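Local atomic coordinates of putative fimbriae assembly chaperone (Salmonella typhimurium, PDB entry 2CO7), a protein that probably acts as a periplasmic chaperone that helps fimbrial subunits to fold and be assembled into Saf fimbriae. Residues R131-A134 and V135-T138; R67-A70 and N71-S74. One frame throughout, in Å; residues are numbered along the deposited sequence.

The two contacts lie in very different places along the chaperone. Contact 2 comes first along the chain: it is the turn at the end of the beta hairpin made by strands 59-68 and 73-80, at the surface of the PapD-like N-terminal domain. Contact 1 lies just past the end of strand 116-131, a strand of the same mixed sheet, and leads to the short helix 139-142, beyond which the strands of the C-terminal domain begin. Their centres are 35 Å apart and their nearest atoms about 22 Å apart, so the two never touch. One turn reverses the chain within a domain; the other leaves that domain's last strand, consistent with the linker between the two domains, as in PapD-like chaperones.

Contact 1: residues R131-A134 and V135-T138; sequences RPDA and VKGT
The ammonium of K136 folds back over the turn and donates from NZ to the backbone oxygen O of D133 at 2.8 Å. That nitrogen sits 40° above the carbonyl plane, and the bend at chi2 (-68°) is what curls the lysine chain over D133 O. The carboxylate of D133 adds a long salt bridge, OD1 to K136 NZ at 4.0 Å. P132 to V135 form a type I beta turn, closed by V135 N to P132 O at 3.0 Å. V135 lays CG2 beside the proline ring, 3.9 Å from P132 CB, and also touches P162 and F163 in a loop. R131 crosses V135 at about a right angle, its aliphatic CG 3.7 Å from V135 O. Its guanidinium, salt-bridged to E90 and D208, also holds water 1 in its plane: NH1 donates to the water at 3.2 Å, and the water donates to G137 O at 2.7 Å. T138 is then the N-cap of helix 139-142, with its own backbone N-H taken by D141. A turn pinned in this way between strand 116-131 and that helix is consistent with the linker between the two domains, as in PapD-like chaperones.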
loop_
_atom_site.group_PDB
_atom_site.type_symbol
_atom_site.label_atom_id
_atom_site.label_comp_id
_atom_site.label_asym_id
_atom_site.label_seq_id
_atom_site.Cartn_x
_atom_site.Cartn_y
_atom_site.Cartn_z
ATOM N N ARG B 131 -9.627 -16.621 7.885
ATOM C CA ARG B 131 -10.012 -17.914 7.305
ATOM C C ARG B 131 -10.816 -18.751 8.328
ATOM O O ARG B 131 -10.252 -19.308 9.326
ATOM C CB ARG B 131 -8.765 -18.659 6.804
ATOM C CG ARG B 131 -9.095 -19.952 6.004
ATOM C CD ARG B 131 -7.866 -20.544 5.423
ATOM N NE ARG B 131 -7.237 -19.591 4.487
ATOM C CZ ARG B 131 -5.999 -19.686 4.032
ATOM N NH1 ARG B 131 -5.206 -20.709 4.397
ATOM N NH2 ARG B 131 -5.551 -18.753 3.208
ATOM N N PRO B 132 -12.138 -18.831 8.100
ATOM C CA PRO B 132 -13.008 -19.676 8.914
ATOM C C PRO B 132 -12.466 -21.102 8.971
ATOM O O PRO B 132 -11.818 -21.562 8.029
ATOM C CB PRO B 132 -14.355 -19.605 8.186
ATOM C CG PRO B 132 -14.309 -18.262 7.501
ATOM C CD PRO B 132 -12.903 -18.108 7.057
ATOM N N ASP B 133 -12.737 -21.789 10.077
ATOM C CA ASP B 133 -12.190 -23.124 10.290
ATOM C C ASP B 133 -12.736 -24.128 9.259
ATOM O O ASP B 133 -12.043 -25.070 8.869
ATOM C CB ASP B 133 -12.486 -23.564 11.728
ATOM C CG ASP B 133 -11.536 -24.657 12.227
ATOM O OD1 ASP B 133 -12.029 -25.749 12.602
ATOM O OD2 ASP B 133 -10.310 -24.430 12.220
ATOM N N ALA B 134 -13.954 -23.904 8.789
ATOM C CA ALA B 134 -14.561 -24.768 7.767
ATOM C C ALA B 134 -14.110 -24.465 6.343
ATOM O O ALA B 134 -14.507 -25.166 5.400
ATOM C CB ALA B 134 -16.094 -24.739 7.871
ATOM N N VAL B 135 -13.265 -23.440 6.178
ATOM C CA VAL B 135 -12.642 -23.170 4.893
ATOM C C VAL B 135 -11.290 -23.882 4.881
ATOM O O VAL B 135 -10.315 -23.369 5.424
ATOM C CB VAL B 135 -12.514 -21.645 4.628
ATOM C CG1 VAL B 135 -11.801 -21.330 3.279
ATOM C CG2 VAL B 135 -13.917 -21.006 4.624
ATOM N N LYS B 136 -11.248 -25.055 4.245
ATOM C CA LYS B 136 -10.077 -25.948 4.367
ATOM C C LYS B 136 -9.053 -25.776 3.278
ATOM O O LYS B 136 -9.356 -25.321 2.186
ATOM C CB LYS B 136 -10.530 -27.408 4.414
ATOM C CG LYS B 136 -11.613 -27.690 5.448
ATOM C CD LYS B 136 -11.138 -27.562 6.870
ATOM C CE LYS B 136 -12.144 -28.232 7.804
ATOM N NZ LYS B 136 -11.949 -27.859 9.238
ATOM N N GLY B 137 -7.820 -26.151 3.595
ATOM C CA GLY B 137 -6.727 -26.023 2.643
ATOM C C GLY B 137 -6.344 -24.568 2.392
ATOM O O GLY B 137 -6.571 -23.681 3.232
ATOM N N THR B 138 -5.748 -24.349 1.225
ATOM C CA THR B 138 -5.182 -23.048 0.860
ATOM C C THR B 138 -5.718 -22.606 -0.511
ATOM O O THR B 138 -6.203 -23.447 -1.283
ATOM C CB THR B 138 -3.651 -23.145 0.763
ATOM O OG1 THR B 138 -3.283 -24.023 -0.321
ATOM C CG2 THR B 138 -3.063 -23.662 2.054
HETATM O O HOH W 1 -6.175 -23.362 5.863
#

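Contact 2: residues R67-A70 and N71-S74; sequences RLEA and NQQS
R67 and Q72 face each other through water 2 across a beta hairpin, the one joining strands 59-68 and 73-80 through a type II turn from E69 to Q72. The water donates to R67 O at 2.8 Å and also to the amide oxygen of Q72. CB of R67 points away from residues 71-74; its NH1 makes a salt bridge of 2.8 Å with E69 OE2, two residues on, at the start of the turn.

Next comes L68, which is buried. Its side chain crosses that of Q72 at about a right angle, CD2 lying 3.7 Å from Q72 CD, and the same methyl reaches S74 CB at 3.9 Å. I42 and V44 of strand 42-50 also touch this leucine, so it ties the hairpin end to the neighbouring strand of the sheet.

E69 is the first corner of the turn and is bonded at both backbone polar atoms. Q72 O is 6.0 Å from E69 N, and it is the side-chain oxygen OE1 of Q72 that takes this N-H. Q72 sends CG anti to its own backbone N (chi1 -175°) and stays extended beyond it, bringing its amide back across the hairpin. Q72 OE1 thus has two donors: E69 N, nearly straight at 2.8 Å and in the carbonyl plane, and water 2 at 3.1 Å. The carboxylate of E69 is turned almost perpendicular to that amide.

After it, A70 and N71 make the bend; N71 has a positive phi of 60°, as expected for the third position of a type II turn. The turn is closed by Q72 N, which donates to E69 O at 3.0 Å from well above the carbonyl plane.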
loop_
_atom_site.group_PDB
_atom_site.type_symbol
_atom_site.label_atom_id
_atom_site.label_comp_id
_atom_site.label_asym_id
_atom_site.label_seq_id
_atom_site.Cartn_x
_atom_site.Cartn_y
_atom_site.Cartn_z
ATOM N N ARG B 67 6.581 3.111 20.922
ATOM C CA ARG B 67 7.764 3.790 20.456
ATOM C C ARG B 67 8.774 2.684 20.204
ATOM O O ARG B 67 8.929 1.778 21.031
ATOM C CB ARG B 67 8.242 4.760 21.538
ATOM C CG ARG B 67 9.361 5.717 21.144
ATOM C CD ARG B 67 9.390 6.784 22.243
ATOM N NE ARG B 67 10.399 7.827 22.065
ATOM C CZ ARG B 67 11.632 7.775 22.559
ATOM N NH1 ARG B 67 12.043 6.700 23.215
ATOM N NH2 ARG B 67 12.465 8.786 22.366
ATOM N N LEU B 68 9.465 2.760 19.075
ATOM C CA LEU B 68 10.615 1.884 18.813
ATOM C C LEU B 68 11.925 2.635 18.934
ATOM O O LEU B 68 12.075 3.702 18.352
ATOM C CB LEU B 68 10.500 1.248 17.437
ATOM C CG LEU B 68 9.389 0.199 17.296
ATOM C CD1 LEU B 68 9.392 -0.248 15.838
ATOM C CD2 LEU B 68 9.581 -0.973 18.265
ATOM N N GLU B 69 12.871 2.091 19.716
ATOM C CA GLU B 69 14.215 2.642 19.757
ATOM C C GLU B 69 14.900 2.365 18.418
ATOM O O GLU B 69 14.399 1.561 17.610
ATOM C CB GLU B 69 15.037 2.019 20.903
ATOM C CG GLU B 69 14.473 2.253 22.311
ATOM C CD GLU B 69 14.337 3.740 22.662
ATOM O OE1 GLU B 69 15.182 4.254 23.405
ATOM O OE2 GLU B 69 13.380 4.402 22.190
ATOM N N ALA B 70 16.047 3.018 18.219
ATOM C CA ALA B 70 16.922 2.794 17.059
ATOM C C ALA B 70 17.032 1.280 16.875
ATOM O O ALA B 70 17.409 0.575 17.818
ATOM C CB ALA B 70 18.337 3.409 17.314
ATOM N N ASN B 71 16.763 0.812 15.660
ATOM C CA ASN B 71 16.972 -0.601 15.263
ATOM C C ASN B 71 16.178 -1.644 16.073
ATOM O O ASN B 71 16.446 -2.840 15.994
ATOM C CB ASN B 71 18.491 -0.962 15.240
ATOM C CG ASN B 71 19.395 0.245 14.950
ATOM O OD1 ASN B 71 19.791 0.990 15.862
ATOM N ND2 ASN B 71 19.766 0.408 13.715
ATOM N N GLN B 72 15.176 -1.206 16.835
ATOM C CA GLN B 72 14.403 -2.122 17.650
ATOM C C GLN B 72 13.454 -2.976 16.836
ATOM O O GLN B 72 12.808 -2.485 15.905
ATOM C CB GLN B 72 13.627 -1.382 18.745
ATOM C CG GLN B 72 12.876 -2.327 19.710
ATOM C CD GLN B 72 12.182 -1.607 20.844
ATOM O OE1 GLN B 72 12.193 -0.386 20.930
ATOM N NE2 GLN B 72 11.608 -2.388 21.767
ATOM N N GLN B 73 13.343 -4.238 17.225
ATOM C CA GLN B 73 12.378 -5.159 16.612
ATOM C C GLN B 73 11.406 -5.597 17.704
ATOM O O GLN B 73 11.811 -5.912 18.827
ATOM C CB GLN B 73 13.092 -6.374 16.008
ATOM C CG GLN B 73 12.174 -7.561 15.545
ATOM C CD GLN B 73 11.738 -8.496 16.674
ATOM O OE1 GLN B 73 12.520 -8.824 17.577
ATOM N NE2 GLN B 73 10.497 -8.994 16.581
ATOM N N SER B 74 10.131 -5.612 17.354
ATOM C CA SER B 74 9.054 -5.895 18.288
ATOM C C SER B 74 8.013 -6.768 17.572
ATOM O O SER B 74 8.056 -6.908 16.348
ATOM C CB SER B 74 8.371 -4.603 18.712
ATOM O OG SER B 74 7.580 -4.870 19.860
HETATM O O HOH W 2 10.790 1.344 23.039
#